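Local atomic coordinates of glycosyl hydrolase, family 31/fibronectin type III domain protein (Clostridium perfringens, PDB entry 4LQR), a protein that probably binds carbohydrate through a calcium-containing F5/8 type C domain of a larger family 31 glycoside hydrolase. Residues 66-71 against 160-165; 76-81 against 130-135; 82-87 against 156-161. All coordinates share one frame; numbering follows the deposited sequence. Where two conformers were deposited one is given.

Contact 1 of 3, residues 66-71 against 160-165. With CA (calcium ion), chain B.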
loop_
_atom_site.group_PDB
_atom_site.type_symbol
_atom_site.label_atom_id
_atom_site.label_comp_id
_atom_site.label_asym_id
_atom_site.label_seq_id
_atom_site.Cartn_x
_atom_site.Cartn_y
_atom_site.Cartn_z
ATOM N N ILE A 66 -1.927 2.457 6.519
ATOM C CA ILE A 66 -1.552 3.768 6.001
ATOM C C ILE A 66 -2.809 4.275 5.216
ATOM O O ILE A 66 -3.435 3.480 4.495
ATOM C CB ILE A 66 -0.309 3.691 5.111
ATOM C CG1 ILE A 66 0.021 5.095 4.604
ATOM C CG2 ILE A 66 -0.468 2.734 3.917
ATOM C CD1 ILE A 66 1.420 5.192 4.002
ATOM N N THR A 67 -3.164 5.546 5.404
ATOM C CA THR A 67 -4.365 6.156 4.805
ATOM C C THR A 67 -3.954 7.254 3.861
ATOM O O THR A 67 -3.213 8.145 4.227
ATOM C CB THR A 67 -5.305 6.653 5.906
ATOM O OG1 THR A 67 -5.605 5.500 6.701
ATOM C CG2 THR A 67 -6.560 7.178 5.293
ATOM N N ILE A 68 -4.399 7.108 2.617
ATOM C CA ILE A 68 -4.094 8.068 1.567
ATOM C C ILE A 68 -5.356 8.884 1.194
ATOM O O ILE A 68 -6.447 8.314 0.992
ATOM C CB ILE A 68 -3.690 7.281 0.286
ATOM C CG1 ILE A 68 -2.567 6.246 0.577
ATOM C CG2 ILE A 68 -3.313 8.230 -0.872
ATOM C CD1 ILE A 68 -1.343 6.877 1.272
ATOM N N LYS A 69 -5.198 10.211 1.148
ATOM C CA LYS A 69 -6.264 11.143 0.680
ATOM C C LYS A 69 -5.984 11.531 -0.748
ATOM O O LYS A 69 -4.859 11.954 -1.049
ATOM C CB LYS A 69 -6.226 12.381 1.534
ATOM C CG LYS A 69 -7.311 13.399 1.051
ATOM C CD LYS A 69 -7.217 14.652 1.908
ATOM C CE LYS A 69 -8.261 15.617 1.336
ATOM N NZ LYS A 69 -8.311 16.909 2.154
ATOM N N LEU A 70 -6.952 11.395 -1.618
ATOM C CA LEU A 70 -6.757 11.868 -3.037
ATOM C C LEU A 70 -7.264 13.300 -3.166
ATOM O O LEU A 70 -7.881 13.815 -2.251
ATOM C CB LEU A 70 -7.639 10.993 -3.948
ATOM C CG LEU A 70 -7.289 9.475 -3.809
ATOM C CD1 LEU A 70 -8.123 8.706 -4.817
ATOM C CD2 LEU A 70 -5.845 9.151 -4.012
ATOM N N ASP A 71 -6.969 13.955 -4.283
ATOM C CA ASP A 71 -7.331 15.363 -4.381
ATOM C C ASP A 71 -8.846 15.629 -4.584
ATOM O O ASP A 71 -9.261 16.767 -4.391
ATOM C CB ASP A 71 -6.487 15.969 -5.531
ATOM C CG ASP A 71 -6.851 15.351 -6.869
ATOM O OD1 ASP A 71 -6.737 14.159 -7.099
ATOM O OD2 ASP A 71 -7.186 16.128 -7.865
ATOM N N ALA A 160 7.205 0.854 -1.056
ATOM C CA ALA A 160 7.966 1.848 -1.815
ATOM C C ALA A 160 7.006 2.797 -2.547
ATOM O O ALA A 160 7.254 3.979 -2.591
ATOM C CB ALA A 160 8.928 1.172 -2.800
ATOM N N GLU A 161 5.918 2.260 -3.110
ATOM C CA GLU A 161 4.892 3.066 -3.760
ATOM C C GLU A 161 3.575 2.356 -3.691
ATOM O O GLU A 161 3.501 1.123 -3.776
ATOM C CB GLU A 161 5.247 3.226 -5.280
ATOM C CG GLU A 161 6.297 4.350 -5.495
ATOM C CD GLU A 161 5.842 5.733 -4.967
ATOM O OE1 GLU A 161 4.782 6.260 -5.442
ATOM O OE2 GLU A 161 6.456 6.360 -4.100
ATOM N N LEU A 162 2.520 3.171 -3.686
ATOM C CA LEU A 162 1.135 2.724 -3.901
ATOM C C LEU A 162 0.654 3.535 -5.082
ATOM O O LEU A 162 0.544 4.761 -5.009
ATOM C CB LEU A 162 0.234 2.944 -2.665
ATOM C CG LEU A 162 0.697 2.294 -1.386
ATOM C CD1 LEU A 162 -0.263 2.729 -0.293
ATOM C CD2 LEU A 162 0.689 0.775 -1.527
ATOM N N VAL A 163 0.437 2.845 -6.204
ATOM C CA VAL A 163 -0.017 3.599 -7.447
ATOM C C VAL A 163 -1.514 3.417 -7.569
ATOM O O VAL A 163 -2.003 2.298 -7.413
ATOM C CB VAL A 163 0.640 2.938 -8.675
ATOM C CG1 VAL A 163 0.183 3.638 -9.992
ATOM C CG2 VAL A 163 2.171 3.079 -8.601
ATOM N N PHE A 164 -2.230 4.489 -7.803
ATOM C CA PHE A 164 -3.718 4.407 -7.795
ATOM C C PHE A 164 -4.237 4.596 -9.215
ATOM O O PHE A 164 -3.652 5.377 -10.022
ATOM C CB PHE A 164 -4.260 5.610 -7.020
ATOM C CG PHE A 164 -4.255 5.376 -5.495
ATOM C CD1 PHE A 164 -3.039 5.192 -4.797
ATOM C CD2 PHE A 164 -5.476 5.465 -4.776
ATOM C CE1 PHE A 164 -3.048 4.966 -3.404
ATOM C CE2 PHE A 164 -5.458 5.228 -3.384
ATOM C CZ PHE A 164 -4.254 5.034 -2.674
ATOM N N TYR A 165 -5.309 3.856 -9.527
ATOM C CA TYR A 165 -5.949 3.942 -10.881
ATOM C C TYR A 165 -7.402 4.328 -10.646
ATOM O O TYR A 165 -8.154 3.615 -9.971
ATOM C CB TYR A 165 -5.896 2.569 -11.587
ATOM C CG TYR A 165 -4.483 2.130 -11.903
ATOM C CD1 TYR A 165 -3.736 1.481 -10.889
ATOM C CD2 TYR A 165 -3.928 2.351 -13.140
ATOM C CE1 TYR A 165 -2.447 1.090 -11.126
ATOM C CE2 TYR A 165 -2.619 1.935 -13.382
ATOM C CZ TYR A 165 -1.931 1.331 -12.374
ATOM O OH TYR A 165 -0.640 0.872 -12.687
HETATM CA CA CA B . 8.217 6.162 -2.555
#
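I68 and L70 pack against F164 where the two sheets of the sandwich face each other. Strand 64-70 belongs to the five-stranded sheet and strand 158-166 to the four-stranded one. This layer lies between them near the centre of the chain. The axes of the two short strand segments approach to 10.7 Å and cross at -40°. That spacing suits side-chain packing between layers. The facing side chains on the first strand are I66, I68 and L70, alternate residues; on the second they are L162 and F164.

F164 carries most of the contact. Its CG is anti to the carbonyl carbon (chi1 -83°), which sends the ring across to the other sheet. The outer carbon CZ meets I68 CB at 3.8 Å, and I68 CG2 lies equally near it. On the CD2 side of the ring the partner is the CD2 methyl of L70. This methyl sits 4.2 Å from the centroid of the F164 ring and 29° off its normal, an off-centre CH-pi contact. L162, two residues earlier, is the other inward-facing side chain of this segment. Its CD1 methyl touches two isoleucines, I66 CG2 at 4.2 Å and I68 CG1 at 4.3 Å.

L26 adds to the layer from strand 26-31, touching I68, L70 and F164. L141 of strand 140-148 also meets F164. All five side chains that touch across the two segments are buried and apolar. This is the hydrophobic core of the beta-sandwich, or jelly roll, of an F5/8 type C domain.

Contact 2 of 3, residues 76-81 against 130-135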
loop_
_atom_site.group_PDB
_atom_site.type_symbol
_atom_site.label_atom_id
_atom_site.label_comp_id
_atom_site.label_asym_id
_atom_site.label_seq_id
_atom_site.Cartn_x
_atom_site.Cartn_y
_atom_site.Cartn_z
ATOM N N LEU A 76 -12.379 4.445 -8.323
ATOM C CA LEU A 76 -11.118 3.698 -8.180
ATOM C C LEU A 76 -11.404 2.202 -8.494
ATOM O O LEU A 76 -12.429 1.667 -8.004
ATOM C CB LEU A 76 -10.663 3.754 -6.717
ATOM C CG LEU A 76 -10.112 5.103 -6.285
ATOM C CD1 LEU A 76 -9.660 4.896 -4.822
ATOM C CD2 LEU A 76 -8.943 5.643 -7.140
ATOM N N ASN A 77 -10.437 1.535 -9.195
ATOM C CA ASN A 77 -10.583 0.099 -9.305
ATOM C C ASN A 77 -9.318 -0.666 -9.204
ATOM O O ASN A 77 -9.337 -1.894 -9.440
ATOM C CB ASN A 77 -11.308 -0.249 -10.633
ATOM C CG ASN A 77 -10.496 0.092 -11.873
ATOM O OD1 ASN A 77 -9.428 0.651 -11.844
ATOM N ND2 ASN A 77 -11.099 -0.209 -13.076
ATOM N N GLN A 78 -8.230 -0.014 -8.826
ATOM C CA GLN A 78 -6.993 -0.773 -8.698
ATOM C C GLN A 78 -6.019 0.117 -7.936
ATOM O O GLN A 78 -5.980 1.355 -8.131
ATOM C CB GLN A 78 -6.410 -1.084 -10.097
ATOM C CG GLN A 78 -5.066 -1.883 -10.026
ATOM C CD GLN A 78 -4.624 -2.292 -11.457
ATOM O OE1 GLN A 78 -5.508 -2.425 -12.334
ATOM N NE2 GLN A 78 -3.333 -2.518 -11.661
ATOM N N ILE A 79 -5.162 -0.545 -7.147
ATOM C CA ILE A 79 -3.857 0.081 -6.724
ATOM C C ILE A 79 -2.789 -0.931 -6.995
ATOM O O ILE A 79 -3.087 -2.165 -7.009
ATOM C CB ILE A 79 -3.814 0.548 -5.228
ATOM C CG1 ILE A 79 -3.886 -0.656 -4.321
ATOM C CG2 ILE A 79 -4.987 1.549 -4.962
ATOM C CD1 ILE A 79 -3.578 -0.273 -2.883
ATOM N N ASP A 80 -1.584 -0.426 -7.257
ATOM C CA ASP A 80 -0.421 -1.329 -7.354
ATOM C C ASP A 80 0.423 -1.117 -6.132
ATOM O O ASP A 80 0.706 0.016 -5.745
ATOM C CB ASP A 80 0.431 -1.098 -8.582
ATOM C CG ASP A 80 -0.250 -1.490 -9.881
ATOM O OD1 ASP A 80 -1.274 -2.129 -9.854
ATOM O OD2 ASP A 80 0.292 -1.089 -10.960
ATOM N N TYR A 81 0.855 -2.222 -5.553
ATOM C CA TYR A 81 1.785 -2.148 -4.406
ATOM C C TYR A 81 3.192 -2.442 -4.924
ATOM O O TYR A 81 3.420 -3.539 -5.529
ATOM C CB TYR A 81 1.383 -3.256 -3.394
ATOM C CG TYR A 81 2.384 -3.498 -2.286
ATOM C CD1 TYR A 81 2.385 -2.645 -1.159
ATOM C CD2 TYR A 81 3.344 -4.504 -2.352
ATOM C CE1 TYR A 81 3.304 -2.860 -0.089
ATOM C CE2 TYR A 81 4.294 -4.699 -1.293
ATOM C CZ TYR A 81 4.214 -3.895 -0.174
ATOM O OH TYR A 81 5.145 -4.102 0.865
ATOM N N PRO A 130 -0.374 -5.849 -8.720
ATOM C CA PRO A 130 -1.714 -5.285 -8.871
ATOM C C PRO A 130 -2.707 -5.780 -7.840
ATOM O O PRO A 130 -2.774 -6.996 -7.572
ATOM C CB PRO A 130 -2.139 -5.782 -10.274
ATOM C CG PRO A 130 -1.320 -6.991 -10.554
ATOM C CD PRO A 130 -0.042 -6.865 -9.760
ATOM N N ILE A 131 -3.493 -4.854 -7.305
ATOM C CA ILE A 131 -4.585 -5.163 -6.388
ATOM C C ILE A 131 -5.809 -4.525 -7.021
ATOM O O ILE A 131 -6.048 -3.342 -6.894
ATOM C CB ILE A 131 -4.327 -4.583 -4.988
ATOM C CG1 ILE A 131 -3.016 -5.205 -4.379
ATOM C CG2 ILE A 131 -5.510 -4.900 -4.045
ATOM C CD1 ILE A 131 -2.555 -4.560 -3.061
ATOM N N ARG A 132 -6.667 -5.328 -7.675
ATOM C CA ARG A 132 -7.866 -4.874 -8.351
ATOM C C ARG A 132 -9.113 -5.102 -7.524
ATOM O O ARG A 132 -9.152 -6.009 -6.705
ATOM C CB ARG A 132 -7.973 -5.630 -9.692
ATOM C CG ARG A 132 -6.853 -5.159 -10.617
ATOM C CD ARG A 132 -6.938 -5.999 -11.892
ATOM N NE ARG A 132 -8.069 -5.502 -12.646
ATOM C CZ ARG A 132 -8.447 -5.992 -13.826
ATOM N NH1 ARG A 132 -7.759 -6.987 -14.342
ATOM N NH2 ARG A 132 -9.540 -5.495 -14.429
ATOM N N PHE A 133 -10.106 -4.237 -7.711
ATOM C CA PHE A 133 -11.410 -4.397 -7.001
ATOM C C PHE A 133 -12.495 -3.715 -7.799
ATOM O O PHE A 133 -12.214 -2.864 -8.681
ATOM C CB PHE A 133 -11.327 -3.800 -5.551
ATOM C CG PHE A 133 -10.577 -2.471 -5.505
ATOM C CD1 PHE A 133 -11.279 -1.267 -5.694
ATOM C CD2 PHE A 133 -9.197 -2.425 -5.269
ATOM C CE1 PHE A 133 -10.625 -0.024 -5.618
ATOM C CE2 PHE A 133 -8.530 -1.198 -5.259
ATOM C CZ PHE A 133 -9.216 0.004 -5.387
ATOM N N ASN A 134 -13.732 -4.086 -7.534
ATOM C CA ASN A 134 -14.825 -3.488 -8.245
ATOM C C ASN A 134 -14.846 -1.967 -8.051
ATOM O O ASN A 134 -14.602 -1.486 -6.934
ATOM C CB ASN A 134 -16.161 -4.038 -7.747
ATOM C CG ASN A 134 -16.315 -5.544 -8.030
ATOM O OD1 ASN A 134 -15.621 -6.087 -8.886
ATOM N ND2 ASN A 134 -17.333 -6.154 -7.390
ATOM N N THR A 135 -15.163 -1.249 -9.129
ATOM C CA THR A 135 -15.069 0.186 -9.064
ATOM C C THR A 135 -15.892 0.751 -7.950
ATOM O O THR A 135 -17.058 0.376 -7.736
ATOM C CB THR A 135 -15.579 0.747 -10.395
ATOM O OG1 THR A 135 -14.874 0.158 -11.489
ATOM C CG2 THR A 135 -15.390 2.322 -10.451
HETATM O O HOH W 1 -10.116 -3.563 -11.419
#
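Strands 76-81 and 130-135 pair antiparallel at one margin of the four-stranded sheet of the beta-sandwich. Strand 129-138 is outermost there, and 73-82 lies between it and 158-166.

Three backbone bonds join the segments. I79 and I131 form a hydrogen-bonded pair, with I79 N to I131 O at 2.9 Å and I131 N to I79 O at 2.7 Å. Q78 with R132 and D80 with P130 are the non-hydrogen-bonded pairs beside it. F133 N donates to N77 O at 3.0 Å, with an N-H...O angle of 168°, but from 48° above the carbonyl plane.

The apolar contacts lie on the side of I79 and I131. Their side chains run side by side, I79 CG1 against I131 CB. Both also reach F143 of the other sheet, so this side faces the core. F133 CG sits between the backbone N and the carbonyl carbon (chi1 42°), and the ring folds back over the neighbouring strand. One ring face covers the peptide link of N77 and Q78, with N77 C over the ring centre and Q78 N nearer the rim. L76 CB meets F133 CE1 at 3.9 Å.

The other side is mostly polar: Q78, D80 and R132, with P130 beside them. Q78 is extended and lies across R132, with OE1 3.5 Å from R132 CG. Q78 NE2 gives D80 OD1 a straight bond of 2.8 Å, on the syn lone pair. D80 OD2 is held by Y165 OH. A water donates to N77 O at 2.7 Å and accepts from R132 NE at the guanidinium edge.

Contact 3 of 3, residues 82-87 against 156-161. With CA (calcium ion), chain B.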
loop_
_atom_site.group_PDB
_atom_site.type_symbol
_atom_site.label_atom_id
_atom_site.label_comp_id
_atom_site.label_asym_id
_atom_site.label_seq_id
_atom_site.Cartn_x
_atom_site.Cartn_y
_atom_site.Cartn_z
ATOM N N LEU A 82 4.109 -1.491 -4.649
ATOM C CA LEU A 82 5.524 -1.741 -5.037
ATOM C C LEU A 82 6.293 -2.062 -3.737
ATOM O O LEU A 82 6.384 -1.195 -2.887
ATOM C CB LEU A 82 6.134 -0.497 -5.704
ATOM C CG LEU A 82 7.592 -0.806 -6.212
ATOM C CD1 LEU A 82 7.595 -1.809 -7.378
ATOM C CD2 LEU A 82 8.197 0.589 -6.662
ATOM N N PRO A 83 6.797 -3.300 -3.602
ATOM C CA PRO A 83 7.667 -3.672 -2.429
ATOM C C PRO A 83 8.925 -2.875 -2.414
ATOM O O PRO A 83 9.393 -2.425 -3.431
ATOM C CB PRO A 83 7.984 -5.148 -2.670
ATOM C CG PRO A 83 6.980 -5.612 -3.713
ATOM C CD PRO A 83 6.727 -4.419 -4.583
ATOM N N ARG A 84 9.479 -2.653 -1.215
ATOM C CA ARG A 84 10.827 -2.071 -1.081
ATOM C C ARG A 84 11.748 -2.890 -2.031
ATOM O O ARG A 84 11.742 -4.103 -2.077
ATOM C CB ARG A 84 11.149 -2.375 0.382
ATOM C CG ARG A 84 12.465 -1.857 0.818
ATOM C CD ARG A 84 12.540 -2.160 2.319
ATOM N NE ARG A 84 13.731 -1.459 2.806
ATOM C CZ ARG A 84 14.054 -1.455 4.086
ATOM N NH1 ARG A 84 13.363 -2.102 5.053
ATOM N NH2 ARG A 84 15.110 -0.778 4.474
ATOM N N GLN A 85 12.590 -2.174 -2.739
ATOM C CA GLN A 85 13.314 -2.807 -3.824
ATOM C C GLN A 85 14.655 -3.310 -3.303
ATOM O O GLN A 85 15.152 -4.240 -3.914
ATOM C CB GLN A 85 13.500 -1.851 -5.077
ATOM C CG GLN A 85 12.157 -1.539 -5.832
ATOM C CD GLN A 85 11.517 -2.722 -6.459
ATOM O OE1 GLN A 85 10.527 -3.241 -5.919
ATOM N NE2 GLN A 85 12.096 -3.250 -7.556
ATOM N N ASN A 86 15.174 -2.774 -2.218
ATOM C CA ASN A 86 16.509 -3.294 -1.816
ATOM C C ASN A 86 16.621 -3.971 -0.515
ATOM O O ASN A 86 17.729 -4.179 0.037
ATOM C CB ASN A 86 17.506 -2.196 -1.903
ATOM C CG ASN A 86 17.199 -1.117 -0.947
ATOM O OD1 ASN A 86 16.292 -1.190 -0.087
ATOM N ND2 ASN A 86 17.978 -0.027 -1.083
ATOM N N SER A 87 15.461 -4.435 -0.059
ATOM C CA SER A 87 15.381 -5.238 1.158
ATOM C C SER A 87 13.994 -5.833 1.231
ATOM O O SER A 87 12.988 -5.165 0.771
ATOM C CB SER A 87 15.618 -4.299 2.387
ATOM O OG SER A 87 15.137 -4.943 3.555
ATOM N N TYR A 156 6.339 -5.622 11.046
ATOM C CA TYR A 156 6.358 -4.284 10.462
ATOM C C TYR A 156 6.069 -4.406 8.982
ATOM O O TYR A 156 6.259 -5.440 8.323
ATOM C CB TYR A 156 7.743 -3.558 10.690
ATOM C CG TYR A 156 8.925 -4.446 10.542
ATOM C CD1 TYR A 156 9.357 -4.832 9.247
ATOM C CD2 TYR A 156 9.580 -4.984 11.653
ATOM C CE1 TYR A 156 10.450 -5.687 9.083
ATOM C CE2 TYR A 156 10.698 -5.817 11.474
ATOM C CZ TYR A 156 11.089 -6.191 10.196
ATOM O OH TYR A 156 12.225 -7.031 10.097
ATOM N N ALA A 157 5.617 -3.290 8.418
ATOM C CA ALA A 157 5.317 -3.199 6.948
ATOM C C ALA A 157 6.105 -2.072 6.337
ATOM O O ALA A 157 6.413 -1.048 6.967
ATOM C CB ALA A 157 3.818 -2.982 6.735
ATOM N N SER A 158 6.344 -2.233 5.047
ATOM C CA SER A 158 6.922 -1.152 4.247
ATOM C C SER A 158 6.207 -1.099 2.938
ATOM O O SER A 158 5.526 -2.067 2.558
ATOM C CB SER A 158 8.491 -1.286 4.066
ATOM O OG SER A 158 8.779 -2.555 3.405
ATOM N N ALA A 159 6.385 0.050 2.230
ATOM C CA ALA A 159 5.853 0.156 0.858
ATOM C C ALA A 159 6.729 1.185 0.162
ATOM O O ALA A 159 6.836 2.311 0.682
ATOM C CB ALA A 159 4.386 0.643 0.852
ATOM N N ALA A 160 7.205 0.854 -1.056
ATOM C CA ALA A 160 7.966 1.848 -1.815
ATOM C C ALA A 160 7.006 2.797 -2.547
ATOM O O ALA A 160 7.254 3.979 -2.591
ATOM C CB ALA A 160 8.928 1.172 -2.800
ATOM N N GLU A 161 5.918 2.260 -3.110
ATOM C CA GLU A 161 4.892 3.066 -3.760
ATOM C C GLU A 161 3.575 2.356 -3.691
ATOM O O GLU A 161 3.501 1.123 -3.776
ATOM C CB GLU A 161 5.247 3.226 -5.280
ATOM C CG GLU A 161 6.297 4.350 -5.495
ATOM C CD GLU A 161 5.842 5.733 -4.967
ATOM O OE1 GLU A 161 4.782 6.260 -5.442
ATOM O OE2 GLU A 161 6.456 6.360 -4.100
HETATM CA CA CA B . 8.217 6.162 -2.555
HETATM O O HOH W 2 7.883 -3.344 0.983
#
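L82 O is gripped by two successive backbone N-H groups of the opposite strand. A160 N donates to L82 O at 2.9 Å, nearly along the C=O axis. E161 N also points to L82 O, but that bond is weak, at 3.5 Å. The return bond is firmer: L82 N gives E161 O a bond of 2.8 Å in the carbonyl plane. Two residues, A160 and E161, therefore face the single L82, which makes a classic beta bulge.

L82 CG is anti to the backbone N (chi1 -176°), and the L82 CD2 methyl lies 4.0 Å from A160 CB. L82 CB meets E161 CB while the two side chains cross. Beyond CG, the chain of E161 bends away from L82 (chi2 -58°) toward the metal.

Past L82 the first segment leaves the sheet as a loop, and water takes over from direct pairing. One water accepts from R84 N at 2.8 Å and donates to S158 OG. S158 OG is also hydrogen-bonded to N89 O. R84 runs out extended beside this serine, and CB and CD of R84 lie against S158 OG. Strand 52-53, the neighbour of 158-166 in the sheet, adds H53, which touches both residues.

The bulge also presents a calcium site. A160 O and E161 OE2 each bind the calcium ion at 2.4 Å. The E161 carboxylate also has a polar partner in G46. N42, D45, D47 and T50 supply the remaining protein ligands. The arrangement is consistent with the calcium sites seen in many carbohydrate-binding relatives of the F5/8 type C fold.

How the contacts relate
The three contacts are built round one sheet. Contact 1 joins it to the other sheet and is wholly buried and apolar. Contact 2 lies within the sheet, at its margin. It is mixed, with backbone bonds, a core-facing side and exposed residues such as R132. Contact 3 is buried and mainly polar, with L82 packed on A160 and E161, where strand 73-82 passes into a loop beside the bulge and the calcium ion. Strand 158-166 serves contacts 1 and 3, which share A160 and E161. Strand 73-82 carries contact 2 and ends in contact 3. Probable hydrogen bonds connect contacts 1 and 2 (V163 O to D80 N) and contacts 2 and 3 (Y81 OH to S158 O).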